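Local coordinates for protein putative transcriptional regulator (MarR/EmrR family) (PDB 3NRV) that probably binds DNA as a transcription factor of the MarR family, through a winged helix-turn-helix domain, and regulates gene expression, at the interface of chains A and B. Coordinates in Å, arbitrary orientation; residue numbers count along the deposited sequence, not the author numbering. Chains: chain A/B, Putative transcriptional regulator (MarR/EmrR family).

The interface of chains A and B. Residues chain A 27, 118, 121-122, 124; chain B 144, 148.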
loop_
_atom_site.group_PDB
_atom_site.type_symbol
_atom_site.label_atom_id
_atom_site.label_comp_id
_atom_site.label_asym_id
_atom_site.label_seq_id
_atom_site.Cartn_x
_atom_site.Cartn_y
_atom_site.Cartn_z
ATOM N N LYS A 27 -0.902 -8.860 -9.073
ATOM C CA LYS A 27 -0.519 -10.238 -9.402
ATOM C C LYS A 27 0.678 -10.320 -10.356
ATOM O O LYS A 27 1.772 -10.753 -9.975
ATOM C CB LYS A 27 -1.709 -11.017 -9.969
ATOM C CG LYS A 27 -2.658 -11.551 -8.912
ATOM C CD LYS A 27 -3.490 -10.447 -8.291
ATOM C CE LYS A 27 -4.747 -10.180 -9.097
ATOM N NZ LYS A 27 -4.475 -9.974 -10.550
ATOM N N ARG A 118 -4.125 -19.898 -4.567
ATOM C CA ARG A 118 -3.127 -18.873 -4.842
ATOM C C ARG A 118 -2.245 -18.641 -3.613
ATOM O O ARG A 118 -1.054 -18.373 -3.734
ATOM C CB ARG A 118 -3.798 -17.577 -5.295
ATOM C CG ARG A 118 -4.439 -17.684 -6.671
ATOM C CD ARG A 118 -3.396 -17.588 -7.778
ATOM N NE ARG A 118 -3.004 -16.200 -8.020
ATOM C CZ ARG A 118 -2.085 -15.818 -8.902
ATOM N NH1 ARG A 118 -1.442 -16.722 -9.634
ATOM N NH2 ARG A 118 -1.805 -14.529 -9.049
ATOM N N GLN A 121 0.271 -21.440 -3.465
ATOM C CA GLN A 121 1.284 -21.112 -4.451
ATOM C C GLN A 121 2.252 -20.050 -3.916
ATOM O O GLN A 121 3.473 -20.160 -4.082
ATOM C CB GLN A 121 0.606 -20.611 -5.721
ATOM C CG GLN A 121 1.546 -20.208 -6.838
ATOM C CD GLN A 121 0.793 -19.695 -8.054
ATOM O OE1 GLN A 121 1.249 -18.782 -8.743
ATOM N NE2 GLN A 121 -0.376 -20.275 -8.313
ATOM N N LEU A 122 1.704 -19.020 -3.282
ATOM C CA LEU A 122 2.524 -17.943 -2.734
ATOM C C LEU A 122 3.534 -18.464 -1.710
ATOM O O LEU A 122 4.678 -18.014 -1.663
ATOM C CB LEU A 122 1.630 -16.889 -2.086
ATOM C CG LEU A 122 2.307 -15.718 -1.357
ATOM C CD1 LEU A 122 3.090 -14.827 -2.324
ATOM C CD2 LEU A 122 1.269 -14.910 -0.611
ATOM N N GLU A 124 4.620 -21.578 -1.420
ATOM C CA GLU A 124 5.268 -22.793 -1.931
ATOM C C GLU A 124 6.673 -23.043 -1.382
ATOM O O GLU A 124 7.014 -24.171 -1.028
ATOM C CB GLU A 124 5.394 -22.724 -3.453
ATOM C CG GLU A 124 4.191 -23.173 -4.226
ATOM C CD GLU A 124 4.405 -23.054 -5.719
ATOM O OE1 GLU A 124 5.052 -22.073 -6.154
ATOM O OE2 GLU A 124 3.930 -23.946 -6.455
ATOM N N LYS B 144 8.485 -14.674 -4.779
ATOM C CA LYS B 144 7.458 -15.559 -5.287
ATOM C C LYS B 144 6.420 -14.771 -6.107
ATOM O O LYS B 144 6.000 -15.208 -7.177
ATOM C CB LYS B 144 6.800 -16.323 -4.142
ATOM C CG LYS B 144 5.683 -17.260 -4.577
ATOM C CD LYS B 144 6.139 -18.229 -5.655
ATOM C CE LYS B 144 7.193 -19.189 -5.145
ATOM N NZ LYS B 144 7.571 -20.145 -6.216
HETATM N N MSE B 148 4.580 -14.931 -10.166
HETATM C CA MSE B 148 3.161 -15.195 -10.388
HETATM C C MSE B 148 2.512 -14.079 -11.193
HETATM O O MSE B 148 2.641 -14.036 -12.412
HETATM C CB MSE B 148 2.432 -15.366 -9.056
HETATM C CG MSE B 148 3.026 -16.445 -8.170
HETATM SE SE MSE B 148 2.169 -16.511 -6.432
HETATM C CE MSE B 148 1.811 -14.613 -6.228
#
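B:Met148, a selenomethionine at the C-terminus of its chain, lies against chain A helix 116-122 and has 106 Å² of its surface hidden by chain A, far more than any other residue of this patch. Its side chain runs antiparallel to that of A:Gln121. The selenium SE packs on A:Gln121 CG at 3.8 Å and reaches the backbone of the next residue, A:Leu122 CA, at 4.0 Å. Beyond it the chain bends (chi3 -34°), which turns the methyl CE towards A:Leu122 CD1, 4.1 Å away, where the two side chains meet at roughly a right angle. A:Arg118 flanks the other end, its guanidinium NH1 4.1 Å from B:Met148 CB, while the backbone O of A:Lys27 approaches the terminal C of B:Met148 at 3.6 Å.

B:Lys144 adds a polar contact. Its aliphatic part lies over the end of helix 116-122, with CG 3.7 Å from A:Leu122 CA. Bends at chi2 (54°) and chi3 (65°) carry the chain past the A:Gln121 carbonyl to A:Glu124. There the side-chain amine NZ donates a hydrogen bond, also a salt bridge, to carboxylate OE1 of A:Glu124 at 3.2 Å, approaching nearly in line with that C-O bond.

Helix 128-146 of chain B and the residues just after it thus pack against helix 116-122 and the following loop of chain A, consistent with the helical dimerisation region typical of MarR proteins.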